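Local structure of Lpg2148(MvcA) (Legionella pneumophila subsp. pneumophila str. Philadelphia 1, 6K11) at residues D130-F143 with N151-I163. The protein is an effector that probably acts as a deubiquitinase, regulating the host ubiquitin-conjugating enzyme UBE2N through a deamidase-type activity. Residues are numbered along the deposited sequence; the frame is centred on the assembly and turned at random.
Sequences DPPIVLVKTKNENF and NKIYLLENKLYFI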
# COMPACT_ATOMS: atom_id res chain seq x y z
N ASP A 130 -0.11 -11.74 8.40
CA ASP A 130 -1.01 -12.54 7.58
C ASP A 130 -0.39 -13.91 7.31
O ASP A 130 -0.06 -14.25 6.17
CB ASP A 130 -1.32 -11.81 6.28
CG ASP A 130 -2.39 -12.49 5.45
OD1 ASP A 130 -3.34 -13.04 6.05
OD2 ASP A 130 -2.29 -12.45 4.21
N PRO A 131 -0.24 -14.75 8.35
CA PRO A 131 0.35 -16.10 8.13
C PRO A 131 -0.62 -17.00 7.38
O PRO A 131 -1.83 -16.70 7.33
CB PRO A 131 0.59 -16.61 9.56
CG PRO A 131 -0.44 -15.88 10.40
CD PRO A 131 -0.60 -14.52 9.76
N PRO A 132 -0.14 -18.10 6.79
CA PRO A 132 -1.06 -19.04 6.13
C PRO A 132 -2.00 -19.66 7.15
O PRO A 132 -1.67 -19.81 8.32
CB PRO A 132 -0.13 -20.09 5.51
CG PRO A 132 1.09 -20.06 6.40
CD PRO A 132 1.25 -18.60 6.78
N ILE A 133 -3.20 -20.01 6.69
CA ILE A 133 -4.21 -20.58 7.58
C ILE A 133 -4.76 -21.90 7.06
O ILE A 133 -5.58 -22.52 7.75
CB ILE A 133 -5.38 -19.61 7.84
CG1 ILE A 133 -6.04 -19.20 6.53
CG2 ILE A 133 -4.91 -18.38 8.64
CD1 ILE A 133 -7.52 -18.75 6.69
N VAL A 134 -4.37 -22.35 5.87
CA VAL A 134 -4.84 -23.64 5.39
C VAL A 134 -3.68 -24.47 4.86
O VAL A 134 -2.64 -23.96 4.41
CB VAL A 134 -5.94 -23.54 4.31
CG1 VAL A 134 -7.19 -22.77 4.82
CG2 VAL A 134 -5.42 -22.95 3.02
N LEU A 135 -3.88 -25.78 4.92
CA LEU A 135 -3.03 -26.79 4.30
C LEU A 135 -3.79 -27.36 3.11
O LEU A 135 -5.00 -27.60 3.20
CB LEU A 135 -2.70 -27.90 5.31
CG LEU A 135 -2.28 -29.26 4.75
CD1 LEU A 135 -0.90 -29.14 4.10
CD2 LEU A 135 -2.27 -30.31 5.84
N VAL A 136 -3.10 -27.54 1.99
CA VAL A 136 -3.71 -28.11 0.78
C VAL A 136 -2.97 -29.39 0.43
O VAL A 136 -1.76 -29.36 0.18
CB VAL A 136 -3.68 -27.13 -0.41
CG1 VAL A 136 -4.23 -27.81 -1.66
CG2 VAL A 136 -4.46 -25.83 -0.09
N LYS A 137 -3.70 -30.50 0.38
CA LYS A 137 -3.16 -31.76 -0.08
C LYS A 137 -3.41 -31.87 -1.59
O LYS A 137 -4.55 -31.74 -2.04
CB LYS A 137 -3.82 -32.92 0.66
CG LYS A 137 -3.26 -34.26 0.32
CD LYS A 137 -3.95 -35.32 1.15
CE LYS A 137 -4.03 -36.63 0.40
NZ LYS A 137 -4.66 -37.68 1.24
N THR A 138 -2.34 -32.09 -2.35
CA THR A 138 -2.45 -32.16 -3.80
C THR A 138 -1.46 -33.16 -4.36
O THR A 138 -0.31 -33.25 -3.91
CB THR A 138 -2.24 -30.79 -4.46
OG1 THR A 138 -2.18 -30.96 -5.89
CG2 THR A 138 -0.94 -30.15 -3.96
N LYS A 139 -1.91 -33.92 -5.36
CA LYS A 139 -1.02 -34.80 -6.09
C LYS A 139 0.04 -33.98 -6.82
O LYS A 139 -0.20 -32.84 -7.24
CB LYS A 139 -1.81 -35.65 -7.09
CG LYS A 139 -2.64 -36.75 -6.44
CD LYS A 139 -3.11 -37.78 -7.47
CE LYS A 139 -3.80 -38.98 -6.81
NZ LYS A 139 -3.02 -39.55 -5.66
N ASN A 140 1.23 -34.57 -6.96
CA ASN A 140 2.30 -33.90 -7.68
C ASN A 140 1.88 -33.54 -9.10
O ASN A 140 2.25 -32.47 -9.60
CB ASN A 140 3.54 -34.80 -7.71
CG ASN A 140 4.81 -34.03 -7.95
OD1 ASN A 140 4.87 -33.17 -8.84
ND2 ASN A 140 5.84 -34.31 -7.16
N GLU A 141 1.07 -34.39 -9.74
CA GLU A 141 0.68 -34.16 -11.13
C GLU A 141 -0.06 -32.84 -11.32
O GLU A 141 0.02 -32.23 -12.39
CB GLU A 141 -0.18 -35.33 -11.60
CG GLU A 141 0.31 -36.67 -11.05
CD GLU A 141 -0.79 -37.71 -10.98
OE1 GLU A 141 -0.82 -38.48 -9.98
OE2 GLU A 141 -1.61 -37.77 -11.92
N ASN A 142 -0.79 -32.37 -10.29
CA ASN A 142 -1.64 -31.19 -10.42
C ASN A 142 -1.10 -29.96 -9.71
O ASN A 142 -1.85 -29.00 -9.50
CB ASN A 142 -3.04 -31.51 -9.89
CG ASN A 142 -3.63 -32.75 -10.51
OD1 ASN A 142 -4.14 -33.63 -9.81
ND2 ASN A 142 -3.54 -32.85 -11.84
N PHE A 143 0.17 -29.96 -9.32
CA PHE A 143 0.76 -28.86 -8.56
C PHE A 143 1.70 -28.08 -9.48
O PHE A 143 2.74 -28.61 -9.90
CB PHE A 143 1.49 -29.35 -7.32
CG PHE A 143 2.12 -28.24 -6.51
CD1 PHE A 143 1.34 -27.39 -5.75
CD2 PHE A 143 3.50 -28.04 -6.53
CE1 PHE A 143 1.90 -26.36 -5.01
CE2 PHE A 143 4.07 -27.02 -5.80
CZ PHE A 143 3.28 -26.17 -5.04
N ASN A 151 0.31 -18.11 -0.20
CA ASN A 151 0.12 -18.07 1.26
C ASN A 151 -0.67 -19.28 1.76
O ASN A 151 -1.60 -19.16 2.56
CB ASN A 151 -0.54 -16.76 1.72
CG ASN A 151 -0.21 -16.44 3.18
OD1 ASN A 151 0.82 -16.89 3.71
ND2 ASN A 151 -1.07 -15.66 3.83
N LYS A 152 -0.26 -20.46 1.29
CA LYS A 152 -0.81 -21.73 1.75
C LYS A 152 0.34 -22.72 1.91
O LYS A 152 1.39 -22.58 1.27
CB LYS A 152 -1.85 -22.30 0.77
CG LYS A 152 -3.11 -21.45 0.62
CD LYS A 152 -4.08 -22.09 -0.38
CE LYS A 152 -5.42 -21.34 -0.43
NZ LYS A 152 -6.39 -21.97 -1.38
N ILE A 153 0.14 -23.71 2.77
CA ILE A 153 1.05 -24.85 2.85
C ILE A 153 0.51 -25.95 1.94
O ILE A 153 -0.70 -26.21 1.93
CB ILE A 153 1.19 -25.34 4.30
CG1 ILE A 153 1.92 -24.30 5.14
CG2 ILE A 153 1.91 -26.70 4.33
CD1 ILE A 153 1.92 -24.59 6.62
N TYR A 154 1.40 -26.57 1.17
CA TYR A 154 1.03 -27.60 0.20
C TYR A 154 1.71 -28.92 0.55
O TYR A 154 2.94 -28.97 0.69
CB TYR A 154 1.41 -27.17 -1.23
CG TYR A 154 0.52 -26.07 -1.75
CD1 TYR A 154 -0.66 -26.36 -2.42
CD2 TYR A 154 0.83 -24.73 -1.53
CE1 TYR A 154 -1.51 -25.35 -2.88
CE2 TYR A 154 0.00 -23.71 -1.99
CZ TYR A 154 -1.17 -24.03 -2.66
OH TYR A 154 -2.00 -23.02 -3.11
N LEU A 155 0.92 -29.98 0.67
CA LEU A 155 1.44 -31.32 0.96
C LEU A 155 1.28 -32.18 -0.29
O LEU A 155 0.16 -32.48 -0.71
CB LEU A 155 0.74 -31.95 2.16
CG LEU A 155 1.04 -33.43 2.40
CD1 LEU A 155 2.53 -33.64 2.75
CD2 LEU A 155 0.14 -33.97 3.50
N LEU A 156 2.40 -32.58 -0.87
CA LEU A 156 2.45 -33.47 -2.02
C LEU A 156 2.86 -34.86 -1.55
O LEU A 156 3.23 -35.06 -0.39
CB LEU A 156 3.44 -32.95 -3.07
CG LEU A 156 3.10 -31.79 -4.00
CD1 LEU A 156 2.57 -30.58 -3.26
CD2 LEU A 156 4.34 -31.42 -4.81
N GLU A 157 2.81 -35.82 -2.48
CA GLU A 157 3.33 -37.16 -2.18
C GLU A 157 4.77 -37.10 -1.68
O GLU A 157 5.16 -37.89 -0.81
CB GLU A 157 3.27 -38.06 -3.42
CG GLU A 157 1.87 -38.38 -3.91
CD GLU A 157 1.52 -37.59 -5.15
OE1 GLU A 157 1.88 -36.39 -5.19
OE2 GLU A 157 0.90 -38.15 -6.08
N ASN A 158 5.58 -36.19 -2.22
CA ASN A 158 7.01 -36.21 -1.94
C ASN A 158 7.59 -34.86 -1.54
O ASN A 158 8.82 -34.74 -1.45
CB ASN A 158 7.79 -36.75 -3.15
CG ASN A 158 7.35 -36.14 -4.46
OD1 ASN A 158 6.75 -35.05 -4.50
ND2 ASN A 158 7.64 -36.84 -5.55
N LYS A 159 6.76 -33.86 -1.28
CA LYS A 159 7.25 -32.54 -0.88
C LYS A 159 6.24 -31.92 0.07
O LYS A 159 5.04 -32.20 -0.01
CB LYS A 159 7.48 -31.63 -2.10
CG LYS A 159 8.58 -32.10 -3.08
CD LYS A 159 9.93 -31.42 -2.76
CE LYS A 159 11.05 -31.84 -3.73
NZ LYS A 159 10.48 -32.41 -4.97
N LEU A 160 6.75 -31.13 1.02
CA LEU A 160 5.94 -30.30 1.90
C LEU A 160 6.45 -28.88 1.70
O LEU A 160 7.60 -28.58 2.04
CB LEU A 160 6.06 -30.73 3.36
CG LEU A 160 5.29 -29.91 4.40
CD1 LEU A 160 3.77 -30.06 4.18
CD2 LEU A 160 5.66 -30.33 5.80
N TYR A 161 5.60 -28.01 1.14
CA TYR A 161 5.98 -26.67 0.71
C TYR A 161 5.17 -25.61 1.44
O TYR A 161 4.02 -25.85 1.87
CB TYR A 161 5.74 -26.47 -0.79
CG TYR A 161 6.73 -27.10 -1.75
CD1 TYR A 161 8.10 -26.84 -1.66
CD2 TYR A 161 6.28 -27.91 -2.79
CE1 TYR A 161 8.99 -27.39 -2.55
CE2 TYR A 161 7.16 -28.47 -3.68
CZ TYR A 161 8.51 -28.21 -3.56
OH TYR A 161 9.38 -28.77 -4.46
N PHE A 162 5.76 -24.42 1.56
CA PHE A 162 5.03 -23.21 1.88
C PHE A 162 5.29 -22.25 0.73
O PHE A 162 6.45 -22.04 0.35
CB PHE A 162 5.47 -22.61 3.22
CG PHE A 162 4.98 -21.20 3.47
CD1 PHE A 162 3.62 -20.89 3.36
CD2 PHE A 162 5.86 -20.20 3.84
CE1 PHE A 162 3.16 -19.59 3.59
CE2 PHE A 162 5.42 -18.90 4.08
CZ PHE A 162 4.07 -18.58 3.95
N ILE A 163 4.21 -21.73 0.12
CA ILE A 163 4.30 -20.66 -0.87
C ILE A 163 3.92 -19.38 -0.17
O ILE A 163 2.79 -19.27 0.34
CB ILE A 163 3.38 -20.92 -2.07
CG1 ILE A 163 3.75 -22.20 -2.79
CG2 ILE A 163 3.41 -19.70 -3.02
CD1 ILE A 163 2.88 -22.49 -4.00
O HOH W 1 2.34 -15.05 4.87
O HOH W 2 -3.68 -19.89 4.07
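Strands 134-137 and 152-155 run parallel, pairing Leu135, Val136 and Lys137 with Ile153, Tyr154 and Leu155, and four backbone hydrogen bonds join them, from Ile153 N to Val134 O through to Thr138 N to Leu155 O. On the face with Val136 and Tyr154, the chain of 130-143 turns back past the strand and lays Phe143 against the sheet. Phe143 CE1 sits over one face of the Tyr154 ring, 3.6 Å from Tyr154 CG, with the ring planes at 50°; Leu156 CD1 covers a face of Phe143 in a CH-pi contact, and Phe143 CE2 lies 3.8 Å from Tyr161 CD2. With CG anti to the backbone N (chi1 180°), Phe143 reaches across to both strands of the 152-163 hairpin. Glu157 OE1 takes Asn140 N at 2.6 Å through its syn lone pair, pinning the turn. At the other end, Asn151 ND2 donates to Asp130 O (2.9 Å) from above the carbonyl plane, and a water bridges that oxygen to Asn151 OD1. Within the insertion domain, helix 206-220 packs on the face of Leu135, Ile153 and Leu155, while strands 160-163 and 192-193 flank the parallel pair.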